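Local coordinates for alginate biosynthesis protein AlgX (Pseudomonas aeruginosa, PDB 4KNC), which takes part in O-acetylation of the exopolysaccharide alginate and protects the polymer from degradation as it crosses the periplasm, at residues A[80-85]-A[291-296]; A[125-130]-A[164-169]. All blocks are in the same frame, centred on the assembly; numbering follows the deposited sequence.

Contact 1 of 2, residues A[80-85]-A[291-296]; sequences ELVVVY and PKILIW
Leu-81 and Leu-294 sit next to each other on one face of a parallel strand pair and send their side chains the same way. In both, CG is anti to the backbone N (chi1 -176° in Leu-81), and the contact is made by methyls, CD1 of Leu-81 to CD2 of Leu-294 at 4.1 Å. Leu-81 CD1 also rests on Leu-294 O. Further along this face Val-83 and Trp-296 repeat the side-by-side pattern. Both branched side chains of strand 80-85 gather at the CE3 corner of the Trp-296 indole, Val-83 CG2 obliquely at 4.0 Å and Leu-81 CD2 at the edge, near the ring plane. The indole NE1 is hydrogen-bonded to Phe-273 O.

The other face is built differently. Here the branched residues cross obliquely, Val-82 CG2 on Ile-293 CG2 at 4.0 Å and Val-84 CG2 on Ile-295 CG2 at 3.9 Å, and Leu-167 of helix 153-169 covers Val-82, Ile-293 and Ile-295. Glu-80 starts on this side too, but its chain bends at chi2 (-81°), turning CD away from 291-296, and OE1 is hydrogen-bonded to Trp-127 NE1.

Between the faces, five backbone hydrogen bonds join the strands, alternating in direction. Val-82 gives its N-H to Leu-294 O at 2.9 Å, almost straight, and takes one at its own O from Trp-296 N at 2.8 Å, and Val-84 N closes the series on Trp-296 O. The strand axes are 18° from parallel. Helix 275-282 lies against Leu-294 and Trp-296, helix 153-169 on the other face. Strand 80-85 is the outermost of the four parallel strands and 293-298 its inner neighbour, in the helix-flanked sheet of an SGNH hydrolase-like domain.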
loop_
_atom_site.group_PDB
_atom_site.type_symbol
_atom_site.label_atom_id
_atom_site.label_comp_id
_atom_site.label_asym_id
_atom_site.label_seq_id
_atom_site.Cartn_x
_atom_site.Cartn_y
_atom_site.Cartn_z
ATOM N N GLU A 80 3.430 -2.324 16.208
ATOM C CA GLU A 80 2.322 -1.374 16.258
ATOM C C GLU A 80 2.088 -0.854 14.846
ATOM O O GLU A 80 3.047 -0.584 14.120
ATOM C CB GLU A 80 2.665 -0.196 17.176
ATOM C CG GLU A 80 2.905 -0.556 18.629
ATOM C CD GLU A 80 1.613 -0.728 19.406
ATOM O OE1 GLU A 80 0.564 -0.203 18.969
ATOM O OE2 GLU A 80 1.641 -1.394 20.451
ATOM N N LEU A 81 0.827 -0.686 14.463
ATOM C CA LEU A 81 0.505 -0.220 13.119
ATOM C C LEU A 81 0.019 1.238 13.092
ATOM O O LEU A 81 -0.881 1.620 13.840
ATOM C CB LEU A 81 -0.535 -1.144 12.466
ATOM C CG LEU A 81 -0.913 -0.832 11.008
ATOM C CD1 LEU A 81 0.297 -0.963 10.102
ATOM C CD2 LEU A 81 -2.029 -1.747 10.537
ATOM N N VAL A 82 0.634 2.043 12.229
ATOM C CA VAL A 82 0.186 3.401 11.971
ATOM C C VAL A 82 -0.286 3.484 10.521
ATOM O O VAL A 82 0.456 3.108 9.610
ATOM C CB VAL A 82 1.338 4.409 12.184
ATOM C CG1 VAL A 82 0.935 5.807 11.725
ATOM C CG2 VAL A 82 1.774 4.425 13.645
ATOM N N VAL A 83 -1.514 3.954 10.295
ATOM C CA VAL A 83 -1.989 4.143 8.922
ATOM C C VAL A 83 -2.022 5.628 8.540
ATOM O O VAL A 83 -2.586 6.469 9.251
ATOM C CB VAL A 83 -3.367 3.443 8.626
ATOM C CG1 VAL A 83 -4.039 4.049 7.406
ATOM C CG2 VAL A 83 -3.196 1.935 8.411
ATOM N N VAL A 84 -1.368 5.948 7.429
ATOM C CA VAL A 84 -1.435 7.280 6.863
ATOM C C VAL A 84 -2.450 7.258 5.728
ATOM O O VAL A 84 -2.179 6.744 4.642
ATOM C CB VAL A 84 -0.071 7.735 6.370
ATOM C CG1 VAL A 84 -0.216 9.001 5.504
ATOM C CG2 VAL A 84 0.856 7.989 7.585
ATOM N N TYR A 85 -3.635 7.786 6.008
ATOM C CA TYR A 85 -4.754 7.762 5.081
ATOM C C TYR A 85 -4.753 9.100 4.355
ATOM O O TYR A 85 -5.342 10.074 4.832
ATOM C CB TYR A 85 -6.045 7.598 5.884
ATOM C CG TYR A 85 -7.300 7.172 5.128
ATOM C CD1 TYR A 85 -7.304 6.056 4.282
ATOM C CD2 TYR A 85 -8.501 7.856 5.311
ATOM C CE1 TYR A 85 -8.473 5.650 3.629
ATOM C CE2 TYR A 85 -9.671 7.459 4.662
ATOM C CZ TYR A 85 -9.646 6.365 3.823
ATOM O OH TYR A 85 -10.803 5.993 3.193
ATOM N N PRO A 291 10.169 -4.467 12.867
ATOM C CA PRO A 291 10.120 -3.107 13.405
ATOM C C PRO A 291 9.203 -3.059 14.610
ATOM O O PRO A 291 8.307 -3.893 14.708
ATOM C CB PRO A 291 9.479 -2.318 12.268
ATOM C CG PRO A 291 8.550 -3.328 11.614
ATOM C CD PRO A 291 9.326 -4.629 11.668
ATOM N N LYS A 292 9.425 -2.102 15.507
ATOM C CA LYS A 292 8.500 -1.831 16.601
ATOM C C LYS A 292 7.268 -1.129 16.040
ATOM O O LYS A 292 6.156 -1.290 16.538
ATOM C CB LYS A 292 9.170 -0.911 17.627
ATOM C CG LYS A 292 10.463 -1.456 18.199
ATOM C CD LYS A 292 10.184 -2.551 19.215
ATOM C CE LYS A 292 11.469 -3.124 19.793
ATOM N NZ LYS A 292 12.206 -3.944 18.784
ATOM N N ILE A 293 7.486 -0.329 15.002
ATOM C CA ILE A 293 6.423 0.464 14.398
ATOM C C ILE A 293 6.436 0.310 12.868
ATOM O O ILE A 293 7.487 0.385 12.222
ATOM C CB ILE A 293 6.539 1.969 14.772
ATOM C CG1 ILE A 293 6.637 2.160 16.289
ATOM C CG2 ILE A 293 5.359 2.770 14.196
ATOM C CD1 ILE A 293 6.708 3.609 16.718
ATOM N N LEU A 294 5.261 0.074 12.310
ATOM C CA LEU A 294 5.086 -0.049 10.871
ATOM C C LEU A 294 4.136 1.049 10.415
ATOM O O LEU A 294 2.984 1.101 10.856
ATOM C CB LEU A 294 4.502 -1.425 10.521
ATOM C CG LEU A 294 4.190 -1.727 9.048
ATOM C CD1 LEU A 294 5.446 -1.647 8.196
ATOM C CD2 LEU A 294 3.551 -3.105 8.921
ATOM N N ILE A 295 4.622 1.934 9.557
ATOM C CA ILE A 295 3.787 2.994 9.006
ATOM C C ILE A 295 3.298 2.614 7.599
ATOM O O ILE A 295 4.087 2.235 6.739
ATOM C CB ILE A 295 4.574 4.313 8.908
ATOM C CG1 ILE A 295 5.154 4.699 10.269
ATOM C CG2 ILE A 295 3.691 5.440 8.374
ATOM C CD1 ILE A 295 6.144 5.833 10.162
ATOM N N TRP A 296 2.001 2.744 7.360
ATOM C CA TRP A 296 1.413 2.267 6.118
ATOM C C TRP A 296 0.638 3.385 5.446
ATOM O O TRP A 296 -0.375 3.842 5.960
ATOM C CB TRP A 296 0.514 1.058 6.406
ATOM C CG TRP A 296 -0.105 0.399 5.195
ATOM C CD1 TRP A 296 0.222 0.587 3.875
ATOM C CD2 TRP A 296 -1.181 -0.544 5.209
ATOM N NE1 TRP A 296 -0.585 -0.200 3.069
ATOM C CE2 TRP A 296 -1.458 -0.891 3.865
ATOM C CE3 TRP A 296 -1.946 -1.119 6.224
ATOM C CZ2 TRP A 296 -2.462 -1.795 3.522
ATOM C CZ3 TRP A 296 -2.941 -2.024 5.881
ATOM C CH2 TRP A 296 -3.187 -2.351 4.546
#

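Contact 2 of 2, residues A[125-130]-A[164-169]; sequences GIWTPD and AETLKQ
Thr-166 of helix 153-169 meets Pro-129 at about a right angle, and this is the tight part of the contact. Thr-166 OG1 lies 3.5 Å from Pro-129 CA and also touches Pro-129 CG, and the threonine CB packs on that CG as well. In Thr-166, OG1 is anti to the carbonyl carbon (chi1 -69°), which leaves CG2 anti to the backbone N, where it meets Trp-127 CB at 4.0 Å. One short side chain thus packs against both residues; no hydrogen bond joins the two segments. Val-82 of strand 80-85 touches both Trp-127 and Pro-129.

Toward solvent the packing is looser. Gln-169, exposed at the surface, extends its chain beyond CG obliquely past the six-membered ring of Trp-127. Gln-169 OE1 comes within 3.7 Å of Trp-127 CZ3, with the amide and indole planes 58° apart, while Gln-169 CB approaches the same carbon. Both residues also meet a neighbouring molecule in the crystal, so the amide's position should be read with caution. Within the loop, Thr-128 OG1 donates to Ile-126 O over 2.9 Å from well above the carbonyl plane.

The connection begins at Gly-125, where a Schellman motif ends helix 107-123. What follows is plain loop-on-helix packing beside the parallel sheet of the SGNH hydrolase-like domain.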
loop_
_atom_site.group_PDB
_atom_site.type_symbol
_atom_site.label_atom_id
_atom_site.label_comp_id
_atom_site.label_asym_id
_atom_site.label_seq_id
_atom_site.Cartn_x
_atom_site.Cartn_y
_atom_site.Cartn_z
ATOM N N GLY A 125 -7.856 -0.616 16.306
ATOM C CA GLY A 125 -6.605 -0.712 17.055
ATOM C C GLY A 125 -5.416 -0.164 16.271
ATOM O O GLY A 125 -4.261 -0.533 16.499
ATOM N N ILE A 126 -5.706 0.734 15.343
ATOM C CA ILE A 126 -4.683 1.293 14.472
ATOM C C ILE A 126 -4.428 2.759 14.812
ATOM O O ILE A 126 -5.358 3.555 14.902
ATOM C CB ILE A 126 -5.104 1.162 12.988
ATOM C CG1 ILE A 126 -5.221 -0.322 12.608
ATOM C CG2 ILE A 126 -4.119 1.936 12.074
ATOM C CD1 ILE A 126 -5.675 -0.574 11.163
ATOM N N TRP A 127 -3.163 3.111 15.007
ATOM C CA TRP A 127 -2.791 4.490 15.265
ATOM C C TRP A 127 -2.954 5.270 13.978
ATOM O O TRP A 127 -2.364 4.907 12.961
ATOM C CB TRP A 127 -1.339 4.563 15.745
ATOM C CG TRP A 127 -1.141 3.945 17.111
ATOM C CD1 TRP A 127 -0.759 2.661 17.384
ATOM C CD2 TRP A 127 -1.338 4.584 18.383
ATOM N NE1 TRP A 127 -0.696 2.465 18.742
ATOM C CE2 TRP A 127 -1.054 3.623 19.380
ATOM C CE3 TRP A 127 -1.730 5.866 18.774
ATOM C CZ2 TRP A 127 -1.139 3.907 20.745
ATOM C CZ3 TRP A 127 -1.820 6.149 20.141
ATOM C CH2 TRP A 127 -1.522 5.171 21.105
ATOM N N THR A 128 -3.742 6.341 14.016
ATOM C CA THR A 128 -4.102 7.018 12.778
ATOM C C THR A 128 -4.031 8.536 12.848
ATOM O O THR A 128 -4.925 9.169 13.397
ATOM C CB THR A 128 -5.511 6.634 12.358
ATOM O OG1 THR A 128 -5.674 5.221 12.533
ATOM C CG2 THR A 128 -5.734 7.024 10.901
ATOM N N PRO A 129 -2.971 9.126 12.277
ATOM C CA PRO A 129 -2.863 10.587 12.305
ATOM C C PRO A 129 -4.081 11.255 11.680
ATOM O O PRO A 129 -4.660 10.765 10.688
ATOM C CB PRO A 129 -1.608 10.855 11.472
ATOM C CG PRO A 129 -0.789 9.623 11.651
ATOM C CD PRO A 129 -1.768 8.493 11.705
ATOM N N ASP A 130 -4.478 12.368 12.280
ATOM C CA ASP A 130 -5.627 13.134 11.810
ATOM C C ASP A 130 -5.131 14.342 11.033
ATOM O O ASP A 130 -4.549 15.258 11.615
ATOM C CB ASP A 130 -6.437 13.588 13.028
ATOM C CG ASP A 130 -7.665 14.392 12.656
ATOM O OD1 ASP A 130 -7.850 14.712 11.468
ATOM O OD2 ASP A 130 -8.448 14.708 13.572
ATOM N N ALA A 164 4.425 12.426 12.816
ATOM C CA ALA A 164 5.455 12.405 13.845
ATOM C C ALA A 164 4.826 12.567 15.224
ATOM O O ALA A 164 5.195 11.851 16.178
ATOM C CB ALA A 164 6.479 13.500 13.606
ATOM N N GLU A 165 3.875 13.499 15.333
ATOM C CA GLU A 165 3.186 13.616 16.623
ATOM C C GLU A 165 2.495 12.313 17.014
ATOM O O GLU A 165 2.596 11.894 18.161
ATOM C CB GLU A 165 2.230 14.805 16.658
ATOM C CG GLU A 165 2.991 16.124 16.635
ATOM C CD GLU A 165 4.032 16.188 17.746
ATOM O OE1 GLU A 165 3.621 16.125 18.927
ATOM O OE2 GLU A 165 5.250 16.279 17.445
ATOM N N THR A 166 1.835 11.641 16.069
ATOM C CA THR A 166 1.285 10.309 16.410
ATOM C C THR A 166 2.361 9.278 16.822
ATOM O O THR A 166 2.179 8.537 17.791
ATOM C CB THR A 166 0.397 9.732 15.281
ATOM O OG1 THR A 166 -0.799 10.500 15.184
ATOM C CG2 THR A 166 0.012 8.288 15.557
ATOM N N LEU A 167 3.480 9.239 16.098
ATOM C CA LEU A 167 4.557 8.291 16.393
ATOM C C LEU A 167 5.024 8.425 17.835
ATOM O O LEU A 167 5.272 7.425 18.516
ATOM C CB LEU A 167 5.751 8.497 15.466
ATOM C CG LEU A 167 5.523 8.242 13.984
ATOM C CD1 LEU A 167 6.824 8.467 13.224
ATOM C CD2 LEU A 167 5.001 6.815 13.777
ATOM N N LYS A 168 5.141 9.665 18.294
ATOM C CA LYS A 168 5.562 9.898 19.670
ATOM C C LYS A 168 4.623 9.294 20.722
ATOM O O LYS A 168 5.049 9.044 21.843
ATOM C CB LYS A 168 5.786 11.393 19.924
ATOM C CG LYS A 168 7.021 11.938 19.191
ATOM C CD LYS A 168 7.102 13.455 19.293
ATOM C CE LYS A 168 8.316 14.010 18.565
ATOM N NZ LYS A 168 8.228 15.503 18.436
ATOM N N GLN A 169 3.364 9.042 20.364
ATOM C CA GLN A 169 2.397 8.442 21.301
ATOM C C GLN A 169 2.474 6.916 21.337
ATOM O O GLN A 169 1.910 6.271 22.230
ATOM C CB GLN A 169 0.954 8.822 20.925
ATOM C CG GLN A 169 0.617 10.316 20.978
ATOM C CD GLN A 169 -0.661 10.648 20.214
ATOM O OE1 GLN A 169 -1.346 9.758 19.696
ATOM N NE2 GLN A 169 -0.978 11.935 20.125
#

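Overall arrangement
Both contacts belong to the SGNH hydrolase-like domain, with centres about 8 Å apart. Both are largely buried, but contact 1 lies deeper, and contact 2 has an exposed margin at Gln-169. Contact 1 is held by regular backbone hydrogen bonds plus apolar packing on two faces, whereas contact 2 relies on van der Waals packing. Strand 80-85 of contact 1 is what brings the two together: Val-83 N probably donates a hydrogen bond to Trp-127 O on the side of the strand away from 291-296. Helix 153-169 also serves both, turning one side to the sheet and another to the 125-130 loop.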